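PDB 1W23: phosphoserine aminotransferase from Bacillus alcalophilus, which catalyses the reversible, pyridoxal-phosphate-dependent transamination between phosphoserine and 3-phosphohydroxypyruvate in serine biosynthesis, and likewise forms phosphohydroxythreonine. Local coordinates for residues W102-L107 and N125-I130. Sequence-based numbering, arbitrary orientation. Where two conformers were deposited one is given.
With PLP (pyridoxal-5'-phosphate), chain J.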
ATOM      1  N   TRP A 102     -11.333  14.946   9.831  1.00  9.62           N
ATOM      2  CA  TRP A 102     -11.278  14.148   8.615  1.00  9.39           C
ATOM      3  C   TRP A 102     -12.246  14.667   7.574  1.00  8.83           C
ATOM      4  O   TRP A 102     -11.929  14.610   6.361  1.00  9.37           O
ATOM      5  CB  TRP A 102     -11.501  12.641   8.925  1.00  9.09           C
ATOM      6  CG  TRP A 102     -10.309  12.098   9.710  1.00  8.97           C
ATOM      7  CD1 TRP A 102     -10.305  11.611  10.978  1.00  9.59           C
ATOM      8  CD2 TRP A 102      -8.954  12.046   9.250  1.00  9.47           C
ATOM      9  NE1 TRP A 102      -9.046  11.238  11.327  1.00 10.67           N
ATOM     10  CE2 TRP A 102      -8.187  11.487  10.293  1.00 10.24           C
ATOM     11  CE3 TRP A 102      -8.295  12.380   8.054  1.00 10.35           C
ATOM     12  CZ2 TRP A 102      -6.819  11.289  10.167  1.00 12.94           C
ATOM     13  CZ3 TRP A 102      -6.940  12.185   7.930  1.00 12.42           C
ATOM     14  CH2 TRP A 102      -6.228  11.637   8.997  1.00 13.89           C
ATOM     15  N   SER A 103     -13.408  15.192   7.959  1.00  9.14           N
ATOM     16  CA  SER A 103     -14.295  15.815   6.977  1.00  9.23           C
ATOM     17  C   SER A 103     -13.610  17.019   6.300  1.00  9.21           C
ATOM     18  O   SER A 103     -13.708  17.227   5.097  1.00  9.96           O
ATOM     19  CB  SER A 103     -15.573  16.328   7.621  1.00  9.42           C
ATOM     20  OG  SER A 103     -16.278  15.349   8.384  1.00  9.61           O
ATOM     21  N   GLU A 104     -12.933  17.845   7.133  1.00  9.88           N
ATOM     22  CA  GLU A 104     -12.230  19.016   6.632  1.00 10.12           C
ATOM     23  C   GLU A 104     -11.142  18.613   5.621  1.00  9.81           C
ATOM     24  O   GLU A 104     -10.977  19.274   4.586  1.00 10.49           O
ATOM     25  CB  GLU A 104     -11.598  19.806   7.755  1.00 10.59           C
ATOM     26  CG  GLU A 104     -12.592  20.432   8.683  1.00 11.53           C
ATOM     27  CD  GLU A 104     -12.002  21.180   9.865  1.00 13.33           C
ATOM     28  OE1 GLU A 104     -12.740  21.841  10.608  1.00 14.46           O
ATOM     29  OE2 GLU A 104     -10.757  21.127  10.057  1.00 18.35           O
ATOM     30  N   LYS A 105     -10.403  17.545   5.902  1.00  9.84           N
ATOM     31  CA  LYS A 105      -9.328  17.129   4.999  1.00 10.19           C
ATOM     32  C   LYS A 105      -9.906  16.680   3.678  1.00 10.05           C
ATOM     33  O   LYS A 105      -9.307  16.904   2.596  1.00 10.72           O
ATOM     34  CB  LYS A 105      -8.470  16.073   5.691  0.50 11.79           C
ATOM     35  CG  LYS A 105      -7.398  16.625   6.637  0.50 16.58           C
ATOM     36  CD  LYS A 105      -6.921  15.569   7.634  0.50 20.18           C
ATOM     37  CE  LYS A 105      -5.503  15.110   7.419  0.50 26.97           C
ATOM     38  NZ  LYS A 105      -4.514  16.153   7.808  0.50 41.95           N
ATOM     39  N   ALA A 106     -11.069  16.016   3.675  1.00  9.44           N
ATOM     40  CA  ALA A 106     -11.719  15.604   2.442  1.00  9.98           C
ATOM     41  C   ALA A 106     -12.145  16.828   1.619  1.00  9.70           C
ATOM     42  O   ALA A 106     -11.915  16.921   0.410  1.00 10.22           O
ATOM     43  CB  ALA A 106     -12.888  14.653   2.710  1.00 10.34           C
ATOM     44  N   LEU A 107     -12.779  17.791   2.289  1.00  9.79           N
ATOM     45  CA  LEU A 107     -13.218  19.033   1.622  1.00 10.11           C
ATOM     46  C   LEU A 107     -12.051  19.711   0.970  1.00 10.10           C
ATOM     47  O   LEU A 107     -12.172  20.204  -0.172  1.00 11.19           O
ATOM     48  CB  LEU A 107     -13.922  19.913   2.644  1.00 10.74           C
ATOM     49  CG  LEU A 107     -14.245  21.324   2.180  1.00 11.04           C
ATOM     50  CD1 LEU A 107     -15.212  21.352   1.020  1.00 12.65           C
ATOM     51  CD2 LEU A 107     -14.803  22.161   3.321  1.00 13.27           C
ATOM     52  N   ASN A 125     -19.087  24.649  17.033  1.00 19.57           N
ATOM     53  CA  ASN A 125     -19.219  24.097  18.368  1.00 19.60           C
ATOM     54  C   ASN A 125     -18.238  22.972  18.625  1.00 16.50           C
ATOM     55  O   ASN A 125     -18.455  22.143  19.510  1.00 22.06           O
ATOM     56  CB  ASN A 125     -20.654  23.568  18.480  1.00 24.63           C
ATOM     57  CG  ASN A 125     -21.137  23.628  19.889  1.00 33.90           C
ATOM     58  OD1 ASN A 125     -21.768  22.629  20.287  1.00 32.51           O
ATOM     59  ND2 ASN A 125     -20.842  24.755  20.499  1.00 51.13           N
ATOM     60  N   SER A 126     -17.122  22.983  17.922  1.00 16.23           N
ATOM     61  CA  SER A 126     -16.056  22.029  18.125  1.00 14.68           C
ATOM     62  C   SER A 126     -16.512  20.608  17.900  1.00 13.16           C
ATOM     63  O   SER A 126     -16.024  19.686  18.565  1.00 13.49           O
ATOM     64  CB  SER A 126     -15.364  22.163  19.521  1.00 18.83           C
ATOM     65  OG  SER A 126     -14.849  23.523  19.617  1.00 30.64           O
ATOM     66  N   TYR A 127     -17.406  20.408  16.959  1.00 11.95           N
ATOM     67  CA  TYR A 127     -17.705  19.047  16.490  1.00 12.20           C
ATOM     68  C   TYR A 127     -18.144  18.115  17.630  1.00 11.82           C
ATOM     69  O   TYR A 127     -17.658  16.993  17.765  1.00 15.68           O
ATOM     70  CB  TYR A 127     -16.523  18.496  15.711  1.00 12.10           C
ATOM     71  CG  TYR A 127     -16.185  19.213  14.413  1.00 11.16           C
ATOM     72  CD1 TYR A 127     -14.899  19.694  14.157  1.00 11.75           C
ATOM     73  CD2 TYR A 127     -17.137  19.373  13.410  1.00 11.65           C
ATOM     74  CE1 TYR A 127     -14.562  20.329  12.978  1.00 11.91           C
ATOM     75  CE2 TYR A 127     -16.805  19.972  12.191  1.00 11.42           C
ATOM     76  CZ  TYR A 127     -15.512  20.457  11.980  1.00 11.56           C
ATOM     77  OH  TYR A 127     -15.252  21.039  10.767  1.00 12.51           O
ATOM     78  N   GLN A 128     -19.094  18.600  18.435  1.00 12.26           N
ATOM     79  CA  GLN A 128     -19.638  17.777  19.523  1.00 12.30           C
ATOM     80  C   GLN A 128     -20.779  16.905  19.071  1.00 12.21           C
ATOM     81  O   GLN A 128     -21.246  16.051  19.843  1.00 12.58           O
ATOM     82  CB  GLN A 128     -20.124  18.654  20.677  1.00 14.12           C
ATOM     83  CG  GLN A 128     -19.013  19.415  21.353  1.00 14.47           C
ATOM     84  CD  GLN A 128     -19.524  20.382  22.410  1.00 18.50           C
ATOM     85  OE1 GLN A 128     -20.153  19.957  23.372  1.00 29.50           O
ATOM     86  NE2 GLN A 128     -19.208  21.639  22.291  1.00 26.88           N
ATOM     87  N   SER A 129     -21.315  17.073  17.870  1.00 12.62           N
ATOM     88  CA  SER A 129     -22.513  16.367  17.412  1.00 12.09           C
ATOM     89  C   SER A 129     -22.548  16.241  15.896  1.00 11.62           C
ATOM     90  O   SER A 129     -21.854  16.909  15.148  1.00 13.51           O
ATOM     91  CB  SER A 129     -23.768  17.107  17.877  1.00 14.75           C
ATOM     92  OG  SER A 129     -23.948  18.342  17.234  1.00 16.33           O
ATOM     93  N   ILE A 130     -23.462  15.365  15.469  1.00 11.65           N
ATOM     94  CA  ILE A 130     -23.831  15.283  14.051  1.00 11.57           C
ATOM     95  C   ILE A 130     -24.962  16.234  13.789  1.00 12.58           C
ATOM     96  O   ILE A 130     -25.946  16.232  14.571  1.00 13.76           O
ATOM     97  CB  ILE A 130     -24.246  13.843  13.727  1.00 11.37           C
ATOM     98  CG1 ILE A 130     -23.205  12.782  14.177  1.00 11.24           C
ATOM     99  CG2 ILE A 130     -24.621  13.673  12.254  1.00 12.76           C
ATOM    100  CD1 ILE A 130     -21.808  13.001  13.633  1.00 11.51           C
TER
HETATM  101  N1  PLP J1367     -10.608   9.243   7.451  1.00  8.51           N
HETATM  102  C2  PLP J1367     -10.845   8.805   8.743  1.00  8.34           C
HETATM  103  C2A PLP J1367     -12.244   8.894   9.231  1.00 10.14           C
HETATM  104  C3  PLP J1367      -9.800   8.305   9.503  1.00  9.86           C
HETATM  105  O3  PLP J1367     -10.031   7.867  10.720  1.00 11.51           O
HETATM  106  C4  PLP J1367      -8.467   8.264   8.952  1.00 10.95           C
HETATM  107  C4A PLP J1367      -7.373   7.659   9.757  1.00 21.32           C
HETATM  108  C5  PLP J1367      -8.276   8.706   7.632  1.00  9.55           C
HETATM  109  C6  PLP J1367      -9.355   9.210   6.923  1.00  8.90           C
HETATM  110  C5A PLP J1367      -6.927   8.732   6.975  1.00 11.59           C
HETATM  111  O4P PLP J1367      -6.601   7.368   6.516  1.00  9.59           O
HETATM  112  P   PLP J1367      -5.144   7.091   5.833  1.00  8.60           P
HETATM  113  O1P PLP J1367      -4.116   7.402   6.877  1.00  8.88           O
HETATM  114  O2P PLP J1367      -5.040   8.014   4.628  1.00  9.14           O
HETATM  115  O3P PLP J1367      -5.278   5.629   5.439  1.00 10.00           O
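Tyr127 reaches out of the loop after strand 115-121 and gives its hydroxyl to the carboxylate of Glu104 on helix 101-111. It is a short hydrogen bond, 2.6 Å from Tyr127 OH to Glu104 OE1, and the hydroxyl arrives on the anti side of that oxygen, 23° out of the carboxylate plane. OE1 itself sits at the edge of the phenol ring, close to its plane, with Tyr127 CE1 3.4 Å from Glu104 OE1; the carboxylate is turned 63° from the ring. In Glu104 a chi1 of -66° puts CG beside the backbone N, anti to the carbonyl carbon, and the extended chain beyond it carries OE1 to the tyrosine hydroxyl. The same OE1 also takes a salt bridge from Lys123; two partners thus grip this one oxygen, which probably limits how far the carboxylate can turn.

Packing is tight around the tyrosine ring, which is buried against Leu98, Thr122 and Tyr154. The Glu104 side is looser: this residue is partly exposed and meets the ring through one carboxylate oxygen, and the two segments bury just 90 Å² between them.

Two residues before Glu104, Trp102 lays its indole flat over one face of the cofactor's pyridine ring, with Trp102 CG 3.5 Å from PLP C2 and PLP C4 over the centre of the indole. A leucine here would probably leave that face without its broad stacking partner, the cofactor then relying more on its hydrogen bonds. Helix 101-111 thus bears the cofactor-stacking aromatic at its start, and the Glu104–Tyr127 bond ties the same first turn to the loop: this is the active-site architecture of a fold-type I aminotransferase, in which an aromatic side chain stacks on one face of the PLP ring.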